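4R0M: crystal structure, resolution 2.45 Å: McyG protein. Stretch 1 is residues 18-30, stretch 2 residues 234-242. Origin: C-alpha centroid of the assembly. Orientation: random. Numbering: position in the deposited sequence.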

# COMPACT_ATOMS: atom_id res chain seq x y z
N THR A 18 14.36 -20.42 -2.10
CA THR A 18 13.90 -19.55 -3.19
C THR A 18 12.38 -19.59 -3.22
O THR A 18 11.76 -20.40 -2.52
CB THR A 18 14.44 -20.00 -4.56
OG1 THR A 18 13.96 -21.32 -4.85
CG2 THR A 18 15.96 -19.98 -4.59
N LEU A 19 11.78 -18.71 -4.02
CA LEU A 19 10.33 -18.66 -4.14
C LEU A 19 9.74 -19.93 -4.75
O LEU A 19 8.65 -20.37 -4.35
CB LEU A 19 9.89 -17.41 -4.92
CG LEU A 19 10.05 -16.07 -4.21
CD1 LEU A 19 9.92 -14.91 -5.19
CD2 LEU A 19 9.06 -15.92 -3.06
N SER A 20 10.45 -20.53 -5.70
CA SER A 20 10.02 -21.78 -6.34
C SER A 20 9.90 -22.94 -5.34
O SER A 20 8.93 -23.70 -5.38
CB SER A 20 10.94 -22.14 -7.50
OG SER A 20 12.29 -21.88 -7.18
N GLU A 21 10.88 -23.06 -4.45
CA GLU A 21 10.87 -24.08 -3.40
C GLU A 21 9.71 -23.89 -2.43
O GLU A 21 9.09 -24.86 -1.97
CB GLU A 21 12.20 -24.10 -2.64
CG GLU A 21 13.37 -24.62 -3.46
CD GLU A 21 14.72 -24.26 -2.88
OE1 GLU A 21 14.78 -23.70 -1.76
OE2 GLU A 21 15.74 -24.55 -3.54
N VAL A 22 9.41 -22.63 -2.11
CA VAL A 22 8.30 -22.27 -1.23
C VAL A 22 6.95 -22.70 -1.82
O VAL A 22 6.11 -23.26 -1.12
CB VAL A 22 8.33 -20.76 -0.89
CG1 VAL A 22 6.99 -20.28 -0.35
CG2 VAL A 22 9.43 -20.46 0.11
N LEU A 23 6.76 -22.45 -3.11
CA LEU A 23 5.54 -22.85 -3.81
C LEU A 23 5.44 -24.38 -3.95
O LEU A 23 4.36 -24.94 -3.82
CB LEU A 23 5.43 -22.17 -5.18
CG LEU A 23 4.27 -22.55 -6.10
CD1 LEU A 23 2.91 -22.24 -5.47
CD2 LEU A 23 4.40 -21.86 -7.44
N GLU A 24 6.58 -25.02 -4.23
CA GLU A 24 6.64 -26.48 -4.35
C GLU A 24 6.28 -27.18 -3.04
O GLU A 24 5.54 -28.17 -3.04
CB GLU A 24 8.01 -26.92 -4.85
CG GLU A 24 8.21 -26.72 -6.35
CD GLU A 24 9.66 -26.51 -6.76
OE1 GLU A 24 10.56 -26.72 -5.92
OE2 GLU A 24 9.89 -26.12 -7.92
N THR A 25 6.79 -26.66 -1.93
CA THR A 25 6.42 -27.12 -0.58
C THR A 25 4.91 -26.98 -0.34
O THR A 25 4.29 -27.85 0.27
CB THR A 25 7.20 -26.34 0.50
OG1 THR A 25 8.61 -26.49 0.28
CG2 THR A 25 6.86 -26.84 1.90
N ALA A 26 4.33 -25.88 -0.84
CA ALA A 26 2.91 -25.57 -0.65
C ALA A 26 1.96 -26.49 -1.42
O ALA A 26 0.83 -26.70 -1.00
CB ALA A 26 2.64 -24.12 -0.99
N THR A 27 2.43 -27.03 -2.55
CA THR A 27 1.61 -27.89 -3.40
C THR A 27 1.17 -29.19 -2.72
O THR A 27 0.08 -29.70 -3.00
CB THR A 27 2.33 -28.26 -4.72
OG1 THR A 27 3.61 -28.82 -4.43
CG2 THR A 27 2.51 -27.03 -5.59
N LYS A 28 2.02 -29.71 -1.82
CA LYS A 28 1.72 -30.93 -1.07
C LYS A 28 0.43 -30.82 -0.27
O LYS A 28 -0.28 -31.82 -0.07
CB LYS A 28 2.89 -31.28 -0.14
CG LYS A 28 4.14 -31.75 -0.88
CD LYS A 28 5.40 -31.45 -0.09
CE LYS A 28 6.64 -31.77 -0.91
NZ LYS A 28 7.89 -31.26 -0.28
N HIS A 29 0.12 -29.61 0.17
CA HIS A 29 -1.13 -29.32 0.87
C HIS A 29 -2.20 -29.03 -0.15
O HIS A 29 -2.58 -27.87 -0.36
CB HIS A 29 -0.96 -28.13 1.82
CG HIS A 29 0.18 -28.30 2.80
ND1 HIS A 29 -0.02 -28.64 4.08
CD2 HIS A 29 1.56 -28.16 2.63
CE1 HIS A 29 1.17 -28.71 4.72
NE2 HIS A 29 2.13 -28.42 3.83
N ASN A 30 -2.70 -30.08 -0.80
CA ASN A 30 -3.78 -29.95 -1.78
C ASN A 30 -5.09 -29.51 -1.13
O ASN A 30 -6.10 -29.30 -1.82
CB ASN A 30 -3.96 -31.25 -2.59
CG ASN A 30 -3.87 -32.50 -1.74
OD1 ASN A 30 -4.40 -32.56 -0.62
ND2 ASN A 30 -3.21 -33.53 -2.26
N GLY A 234 0.22 -12.61 0.25
CA GLY A 234 0.41 -13.45 -0.92
C GLY A 234 1.45 -14.51 -0.64
O GLY A 234 1.11 -15.64 -0.29
N ILE A 235 2.72 -14.14 -0.78
CA ILE A 235 3.84 -15.05 -0.61
C ILE A 235 3.93 -15.64 0.80
O ILE A 235 4.31 -16.81 0.96
CB ILE A 235 5.17 -14.37 -1.01
CG1 ILE A 235 5.18 -14.08 -2.52
CG2 ILE A 235 6.38 -15.22 -0.62
CD1 ILE A 235 6.13 -12.98 -2.94
N MSE A 236 3.58 -14.85 1.82
CA MSE A 236 3.53 -15.35 3.20
C MSE A 236 2.59 -16.52 3.31
O MSE A 236 2.94 -17.54 3.91
CB MSE A 236 3.14 -14.26 4.20
CG MSE A 236 3.37 -14.78 5.62
SE MSE A 236 2.94 -13.45 7.01
CE MSE A 236 0.98 -13.63 6.93
N ALA A 237 1.41 -16.39 2.72
CA ALA A 237 0.40 -17.44 2.77
C ALA A 237 0.88 -18.72 2.09
O ALA A 237 0.59 -19.82 2.56
CB ALA A 237 -0.90 -16.96 2.14
N VAL A 238 1.63 -18.56 1.00
CA VAL A 238 2.25 -19.68 0.30
C VAL A 238 3.32 -20.33 1.19
O VAL A 238 3.36 -21.56 1.31
CB VAL A 238 2.84 -19.25 -1.06
CG1 VAL A 238 3.43 -20.45 -1.79
CG2 VAL A 238 1.78 -18.59 -1.92
N ASP A 239 4.14 -19.50 1.82
CA ASP A 239 5.18 -19.95 2.75
C ASP A 239 4.59 -20.75 3.91
O ASP A 239 5.15 -21.76 4.32
CB ASP A 239 5.97 -18.75 3.28
CG ASP A 239 7.29 -19.14 3.92
OD1 ASP A 239 7.84 -20.22 3.58
OD2 ASP A 239 7.80 -18.37 4.76
N LEU A 240 3.44 -20.29 4.41
CA LEU A 240 2.71 -20.99 5.46
C LEU A 240 1.91 -22.17 4.92
O LEU A 240 1.53 -23.06 5.68
CB LEU A 240 1.76 -20.03 6.17
CG LEU A 240 2.34 -19.00 7.14
CD1 LEU A 240 1.32 -17.89 7.39
CD2 LEU A 240 2.76 -19.65 8.46
N ALA A 241 1.67 -22.17 3.61
CA ALA A 241 0.76 -23.13 2.95
C ALA A 241 -0.67 -23.01 3.48
O ALA A 241 -1.42 -24.00 3.52
CB ALA A 241 1.29 -24.55 3.07
N CYS A 242 -1.06 -21.80 3.88
CA CYS A 242 -2.39 -21.55 4.41
C CYS A 242 -3.33 -21.03 3.32
O CYS A 242 -2.89 -20.69 2.23
CB CYS A 242 -2.33 -20.56 5.58
SG CYS A 242 -2.04 -18.84 5.13

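Two helices can pack closely without a single hydrogen bond between them when, for example, small residues stand where the backbones converge and branched apolar side chains fill the space where they lie further apart. The pair in McyG illustrates the principle. The helix that begins at Leu19 and the one that runs through Ile235 to Val238 cross at 53°, their axes approaching to 8.3 Å. Their backbones draw together along the chain: the CA atoms of Leu19 and Ile235 lie 8.2 Å apart, those of Val22 and Asp239 5.6 Å, and those of Ala26 and Ala241 4.9 Å. Ala241 leaves the second helix with a positive phi, its N still hydrogen-bonded to Val238 O at 2.9 Å. The first helix starts behind Thr18 at the N-cap position, where Thr18 OG1 and Ser20 OG share a hydrogen bond of 2.9 Å, well away from the interface.

The side chains follow this taper. At the wide end, the CA-to-CB bond of Leu19 points sideways, yet the chain is long enough for its CD2 to reach Ile235 CG2 at 3.7 Å. Val22 points toward the second helix and meets two neighbours with one methyl: its CG1 lies 3.8 Å from Val238 CG1 and 3.6 Å from Asp239 CA. Val238 in turn serves as the shared apolar surface of the contact. Its CG1 also lies 3.8 Å from Leu23 CA and 3.8 Å from Ala26 CB, so that one methyl is packed among three residues, Val22 and Leu23 from one turn and Ala26 from the next.

Asp239, more exposed, shows how a polar residue can border such a contact. Its OD1 comes within 3.8 Å of Val22 CG2, an approach without a hydrogen bond, while its backbone offers close packing to the valine.

At the narrow end the side chains shrink to single methyls. Ala26 CB sits 3.5 Å from Val238 O, and Ala241 CB lies 4.2 Å from Ala26 CA; the short side chains suit a place where the backbones come so near. Beyond the first helix, His29 extends the contact. Its ring presents a face to Ala241 CB, which lies 3.9 Å from the ring centroid and 23° off the normal, a CH-pi interaction whose closest atoms, His29 CD2 and Ala241 CB, are 3.6 Å apart. The whole association buries 377 Å², counting both sides, and rests on van der Waals packing and this one CH-pi contact.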